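Side-chain contacts in m3DLH protein (PDB 7JKA), which is a dienelactone hydrolase family enzyme that probably hydrolyses lactone or ester bonds: residues 112-115 / 116-120; 228-232 / 233-237. One frame throughout, in Å; residues are numbered along the deposited sequence.

Contact 1 (112-115 / 116-120); sequences LDTL and VAQPE
The carboxamide of Gln118 folds back on the last turn of helix 101-116, its NE2 giving a hydrogen bond of 2.9 Å to the backbone O of Thr114. The N-H...O angle is 161° and the acceptor lies in the amide plane. A bend at chi2 (-48°) turns the amide back towards the helix, so that Gln118 runs alongside Thr114 with NE2 3.9 Å from the methyl CG2. Glutamine suits this place because its amide both donates and accepts: NE2 gives to a carbonyl of the last turn, while OE1 accepts from Arg17, which also forms a salt bridge with Glu120. Thr114 has its own hydroxyl turned back to the carbonyl of Ala110, leaving its methyl to face the glutamine. Behind these side chains the backbone unwinds in steps. Val116 N reaches Leu112 O at 2.9 Å, Ala117 N bonds Asp113 O and, weakly, Thr114 O, and Gln118 N then bonds Leu115 O at 3.1 Å. Leu112 and Leu115 pack inward on Val46, as befits leucines on a helix covering a sheet. Such a C-terminal helix end, leading through a short loop into strand 121-122, belongs to the alternating helices and strands of the alpha/beta-hydrolase fold.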
ATOM      1  N   LEU A 112      10.153  -1.584  -3.452  1.00 12.01           N
ATOM      2  CA  LEU A 112      10.810  -0.552  -2.641  1.00 12.20           C
ATOM      3  C   LEU A 112      12.222  -0.283  -3.146  1.00 12.27           C
ATOM      4  O   LEU A 112      12.651   0.876  -3.255  1.00 13.00           O
ATOM      5  CB  LEU A 112      10.859  -0.987  -1.168  1.00 14.20           C
ATOM      6  CG  LEU A 112      11.477   0.032  -0.203  1.00 12.50           C
ATOM      7  CD1 LEU A 112      10.726   1.354  -0.263  1.00 13.76           C
ATOM      8  CD2 LEU A 112      11.499  -0.529   1.206  1.00 16.19           C
ATOM      9  N   ASP A 113      12.977  -1.356  -3.434  1.00 13.03           N
ATOM     10  CA  ASP A 113      14.342  -1.173  -3.922  1.00 12.41           C
ATOM     11  C   ASP A 113      14.354  -0.383  -5.220  1.00 14.24           C
ATOM     12  O   ASP A 113      15.211   0.493  -5.426  1.00 14.97           O
ATOM     13  CB  ASP A 113      14.994  -2.528  -4.138  1.00 15.38           C
ATOM     14  CG  ASP A 113      15.369  -3.210  -2.847  1.00 16.23           C
ATOM     15  OD1 ASP A 113      15.323  -2.600  -1.761  1.00 20.24           O
ATOM     16  OD2 ASP A 113      15.703  -4.427  -2.950  1.00 20.29           O
ATOM     17  N   THR A 114      13.404  -0.673  -6.100  1.00 13.18           N
ATOM     18  CA  THR A 114      13.330   0.051  -7.360  1.00 14.37           C
ATOM     19  C   THR A 114      12.998   1.524  -7.135  1.00 12.74           C
ATOM     20  O   THR A 114      13.565   2.402  -7.799  1.00 13.04           O
ATOM     21  CB  THR A 114      12.308  -0.623  -8.261  1.00 17.07           C
ATOM     22  OG1 THR A 114      12.678  -2.008  -8.354  1.00 19.43           O
ATOM     23  CG2 THR A 114      12.376  -0.028  -9.615  1.00 23.17           C
ATOM     24  N   LEU A 115      12.093   1.813  -6.203  1.00 14.84           N
ATOM     25  CA  LEU A 115      11.821   3.203  -5.866  1.00 11.49           C
ATOM     26  C   LEU A 115      13.092   3.907  -5.396  1.00 11.13           C
ATOM     27  O   LEU A 115      13.422   5.009  -5.848  1.00 13.21           O
ATOM     28  CB  LEU A 115      10.741   3.250  -4.790  1.00 11.66           C
ATOM     29  CG  LEU A 115      10.473   4.622  -4.204  1.00 12.75           C
ATOM     30  CD1 LEU A 115       9.771   5.449  -5.262  1.00 13.30           C
ATOM     31  CD2 LEU A 115       9.612   4.430  -2.934  1.00 15.00           C
ATOM     32  N   VAL A 116      13.808   3.288  -4.458  1.00 12.27           N
ATOM     33  CA  VAL A 116      15.012   3.902  -3.907  1.00 14.56           C
ATOM     34  C   VAL A 116      16.083   4.108  -4.974  1.00 12.99           C
ATOM     35  O   VAL A 116      16.892   5.031  -4.872  1.00 17.12           O
ATOM     36  CB  VAL A 116      15.518   3.039  -2.733  1.00 15.29           C
ATOM     37  CG1 VAL A 116      16.877   3.513  -2.259  1.00 18.24           C
ATOM     38  CG2 VAL A 116      14.504   3.080  -1.584  1.00 15.24           C
ATOM     39  N   ALA A 117      16.095   3.270  -6.009  1.00 12.35           N
ATOM     40  CA  ALA A 117      17.089   3.385  -7.061  1.00 14.20           C
ATOM     41  C   ALA A 117      16.847   4.566  -7.985  1.00 14.88           C
ATOM     42  O   ALA A 117      17.728   4.881  -8.788  1.00 19.37           O
ATOM     43  CB  ALA A 117      17.111   2.087  -7.870  1.00 17.66           C
ATOM     44  N   GLN A 118      15.694   5.246  -7.874  1.00 16.33           N
ATOM     45  CA  GLN A 118      15.408   6.355  -8.780  1.00 15.20           C
ATOM     46  C   GLN A 118      16.102   7.634  -8.303  1.00 16.73           C
ATOM     47  O   GLN A 118      16.151   7.905  -7.093  1.00 16.63           O
ATOM     48  CB  GLN A 118      13.897   6.590  -8.895  1.00 13.45           C
ATOM     49  CG  GLN A 118      13.131   5.331  -9.357  1.00 12.98           C
ATOM     50  CD  GLN A 118      13.772   4.685 -10.572  1.00 16.42           C
ATOM     51  OE1 GLN A 118      14.053   5.350 -11.568  1.00 19.07           O
ATOM     52  NE2 GLN A 118      14.040   3.378 -10.484  1.00 17.67           N
ATOM     53  N   PRO A 119      16.633   8.439  -9.231  1.00 18.25           N
ATOM     54  CA  PRO A 119      17.391   9.638  -8.827  1.00 16.86           C
ATOM     55  C   PRO A 119      16.556  10.684  -8.109  1.00 16.77           C
ATOM     56  O   PRO A 119      17.121  11.500  -7.363  1.00 24.49           O
ATOM     57  CB  PRO A 119      17.948  10.181 -10.156  1.00 21.88           C
ATOM     58  CG  PRO A 119      17.133   9.535 -11.237  1.00 22.38           C
ATOM     59  CD  PRO A 119      16.705   8.196 -10.683  1.00 22.44           C
ATOM     60  N   GLU A 120      15.233  10.666  -8.284  1.00 17.74           N
ATOM     61  CA  GLU A 120      14.344  11.608  -7.608  1.00 17.06           C
ATOM     62  C   GLU A 120      14.227  11.367  -6.107  1.00 18.10           C
ATOM     63  O   GLU A 120      13.769  12.263  -5.385  1.00 22.90           O
ATOM     64  CB  GLU A 120      12.953  11.516  -8.227  1.00 20.01           C
ATOM     65  CG  GLU A 120      12.855  12.010  -9.667  1.00 20.32           C
ATOM     66  CD  GLU A 120      13.276  10.993 -10.708  1.00 20.55           C
ATOM     67  OE1 GLU A 120      13.642   9.856 -10.339  1.00 19.71           O
ATOM     68  OE2 GLU A 120      13.282  11.362 -11.911  1.00 20.93           O
TER

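Contact 2 (228-232 / 233-237); sequences LAYEP and LTEAR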
ATOM      1  N   LEU A 228     -18.670  -3.850  -0.869  1.00 43.64           N
ATOM      2  CA  LEU A 228     -17.744  -3.029  -1.645  1.00 40.45           C
ATOM      3  C   LEU A 228     -18.495  -1.803  -2.143  1.00 41.56           C
ATOM      4  O   LEU A 228     -19.468  -1.931  -2.895  1.00 45.31           O
ATOM      5  CB  LEU A 228     -17.149  -3.817  -2.815  1.00 45.08           C
ATOM      6  CG  LEU A 228     -15.772  -4.436  -2.543  1.00 45.34           C
ATOM      7  CD1 LEU A 228     -15.890  -5.694  -1.697  1.00 42.57           C
ATOM      8  CD2 LEU A 228     -15.036  -4.723  -3.844  1.00 56.95           C
ATOM      9  N   ALA A 229     -18.043  -0.619  -1.727  1.00 34.28           N
ATOM     10  CA  ALA A 229     -18.745   0.611  -2.067  1.00 33.96           C
ATOM     11  C   ALA A 229     -17.808   1.798  -1.899  1.00 30.73           C
ATOM     12  O   ALA A 229     -17.037   1.849  -0.939  1.00 28.51           O
ATOM     13  CB  ALA A 229     -19.991   0.801  -1.194  1.00 38.55           C
ATOM     14  N   TYR A 230     -17.899   2.745  -2.831  1.00 30.81           N
ATOM     15  CA  TYR A 230     -17.168   4.004  -2.739  1.00 28.28           C
ATOM     16  C   TYR A 230     -17.769   4.886  -1.651  1.00 27.09           C
ATOM     17  O   TYR A 230     -18.991   4.969  -1.502  1.00 28.71           O
ATOM     18  CB  TYR A 230     -17.224   4.727  -4.089  1.00 29.35           C
ATOM     19  CG  TYR A 230     -16.501   6.060  -4.144  1.00 29.13           C
ATOM     20  CD1 TYR A 230     -15.172   6.164  -3.765  1.00 25.05           C
ATOM     21  CD2 TYR A 230     -17.138   7.205  -4.632  1.00 29.39           C
ATOM     22  CE1 TYR A 230     -14.495   7.377  -3.827  1.00 24.26           C
ATOM     23  CE2 TYR A 230     -16.473   8.419  -4.701  1.00 31.50           C
ATOM     24  CZ  TYR A 230     -15.152   8.501  -4.302  1.00 37.16           C
ATOM     25  OH  TYR A 230     -14.481   9.707  -4.377  1.00 31.56           O
ATOM     26  N   GLU A 231     -16.907   5.548  -0.882  1.00 24.55           N
ATOM     27  CA  GLU A 231     -17.361   6.433   0.191  1.00 23.56           C
ATOM     28  C   GLU A 231     -16.490   7.682   0.144  1.00 21.69           C
ATOM     29  O   GLU A 231     -15.391   7.718   0.712  1.00 19.88           O
ATOM     30  CB  GLU A 231     -17.313   5.733   1.556  1.00 22.95           C
ATOM     31  CG  GLU A 231     -18.381   6.239   2.545  1.00 24.00           C
ATOM     32  CD  GLU A 231     -18.206   7.722   2.842  1.00 26.30           C
ATOM     33  OE1 GLU A 231     -18.670   8.574   2.048  1.00 32.34           O
ATOM     34  OE2 GLU A 231     -17.582   8.037   3.863  1.00 23.86           O
ATOM     35  N   PRO A 232     -16.950   8.736  -0.542  1.00 25.29           N
ATOM     36  CA  PRO A 232     -16.047   9.867  -0.807  1.00 24.23           C
ATOM     37  C   PRO A 232     -15.627  10.602   0.450  1.00 19.42           C
ATOM     38  O   PRO A 232     -14.503  11.109   0.499  1.00 20.84           O
ATOM     39  CB  PRO A 232     -16.860  10.764  -1.758  1.00 29.14           C
ATOM     40  CG  PRO A 232     -18.267  10.396  -1.510  1.00 30.08           C
ATOM     41  CD  PRO A 232     -18.284   8.941  -1.130  1.00 27.17           C
ATOM     42  N   LEU A 233     -16.478  10.663   1.477  1.00 21.16           N
ATOM     43  CA  LEU A 233     -16.081  11.342   2.707  1.00 20.40           C
ATOM     44  C   LEU A 233     -14.918  10.620   3.373  1.00 19.87           C
ATOM     45  O   LEU A 233     -13.922  11.239   3.772  1.00 19.84           O
ATOM     46  CB  LEU A 233     -17.283  11.436   3.647  1.00 27.65           C
ATOM     47  CG  LEU A 233     -17.233  12.459   4.784  1.00 34.57           C
ATOM     48  CD1 LEU A 233     -16.728  13.800   4.287  1.00 35.62           C
ATOM     49  CD2 LEU A 233     -18.624  12.603   5.407  1.00 31.87           C
ATOM     50  N   THR A 234     -15.026   9.295   3.501  1.00 17.24           N
ATOM     51  CA  THR A 234     -13.947   8.507   4.085  1.00 16.10           C
ATOM     52  C   THR A 234     -12.710   8.524   3.202  1.00 16.64           C
ATOM     53  O   THR A 234     -11.583   8.542   3.713  1.00 14.16           O
ATOM     54  CB  THR A 234     -14.411   7.066   4.312  1.00 17.11           C
ATOM     55  OG1 THR A 234     -15.530   7.061   5.215  1.00 18.09           O
ATOM     56  CG2 THR A 234     -13.289   6.238   4.898  1.00 16.24           C
ATOM     57  N   GLU A 235     -12.892   8.529   1.880  1.00 16.13           N
ATOM     58  CA  GLU A 235     -11.734   8.672   0.997  1.00 15.63           C
ATOM     59  C   GLU A 235     -10.962   9.942   1.321  1.00 16.36           C
ATOM     60  O   GLU A 235      -9.741   9.920   1.491  1.00 16.26           O
ATOM     61  CB  GLU A 235     -12.160   8.668  -0.474  1.00 17.12           C
ATOM     62  CG  GLU A 235     -10.911   8.802  -1.369  1.00 19.21           C
ATOM     63  CD  GLU A 235     -11.223   9.007  -2.836  1.00 28.80           C
ATOM     64  OE1 GLU A 235     -12.297   9.572  -3.145  1.00 27.18           O
ATOM     65  OE2 GLU A 235     -10.380   8.616  -3.683  1.00 30.39           O
ATOM     66  N   ALA A 236     -11.669  11.059   1.477  1.00 16.53           N
ATOM     67  CA  ALA A 236     -11.002  12.322   1.750  1.00 15.31           C
ATOM     68  C   ALA A 236     -10.384  12.340   3.141  1.00 16.20           C
ATOM     69  O   ALA A 236      -9.236  12.779   3.320  1.00 15.75           O
ATOM     70  CB  ALA A 236     -12.000  13.464   1.593  1.00 15.96           C
ATOM     71  N   ARG A 237     -11.130  11.880   4.142  1.00 14.61           N
ATOM     72  CA  ARG A 237     -10.606  11.896   5.507  1.00 15.06           C
ATOM     73  C   ARG A 237      -9.356  11.033   5.643  1.00 14.03           C
ATOM     74  O   ARG A 237      -8.378  11.432   6.292  1.00 13.39           O
ATOM     75  CB  ARG A 237     -11.671  11.406   6.490  1.00 15.70           C
ATOM     76  CG  ARG A 237     -12.829  12.366   6.688  1.00 14.26           C
ATOM     77  CD  ARG A 237     -13.981  11.625   7.316  1.00 16.11           C
ATOM     78  NE  ARG A 237     -15.009  12.559   7.715  1.00 17.13           N
ATOM     79  CZ  ARG A 237     -16.166  12.184   8.262  1.00 17.65           C
ATOM     80  NH1 ARG A 237     -16.430  10.903   8.466  1.00 19.28           N
ATOM     81  NH2 ARG A 237     -17.052  13.105   8.621  1.00 19.79           N
TER
HETATM   82  O   HOH W   1     -13.376  12.002  -1.928  1.00 31.06           O
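Glu231, the N-cap residue of helix 232-250, bends its carboxylate back at chi2 (-61°) over the first turn. Glu231 OE1 accepts from Leu233 N at 3.1 Å, and Glu231 OE2 takes both Thr234 N at 2.9 Å and Thr234 OG1 at 2.6 Å. Both Thr234 donors come from the same face of the carboxylate, the hydroxyl on the anti side. This is the tight part of the contact, with Thr234 buried; three bonds to one side chain fix its rotation, and the helix N-terminus would probably favour its negative charge. With an alanine in place of Glu231, Leu233 N and Thr234 N would probably lose their capping acceptor, and the Thr234 hydroxyl would be set free to turn. Tyr230 and Glu235 make a second bridge: Tyr230 OH gives a 2.5 Å hydrogen bond to Glu235 OE1, nearly along its C-O axis, with ring and carboxylate planes 85° apart. A water joins this OE1 to Pro232 O. Towards solvent the packing is looser: Pro232, needing no N-H in a first turn, and Leu233 are exposed. Glu235 OE2 forms salt bridges with Arg61 and Arg64 of helix 56-67, while Thr234 packs on Tyr208 of strand 203-208, joining the start of helix 232-250 to both elements.

The two contacts lie on opposite sides of the chain's centre, their own centres about 30 Å apart, and they do not touch. They finish opposite ends of different helices and share no element, though both helices lie against the one mixed sheet: contact 1 closes the C-terminus of helix 101-116, contact 2 opens helix 232-250. The chemistry follows, since a neutral amide donates to a carbonyl in the first, whereas a carboxylate receives N-H groups in the second. Contact 1 is partly buried, with leucines packed against the sheet; contact 2 is a surface contact, richer in charge and hydration. Arg17 of strand 14-22 binds Gln118 and Glu120, while Arg61 and Arg64 of helix 56-67 bind Glu235.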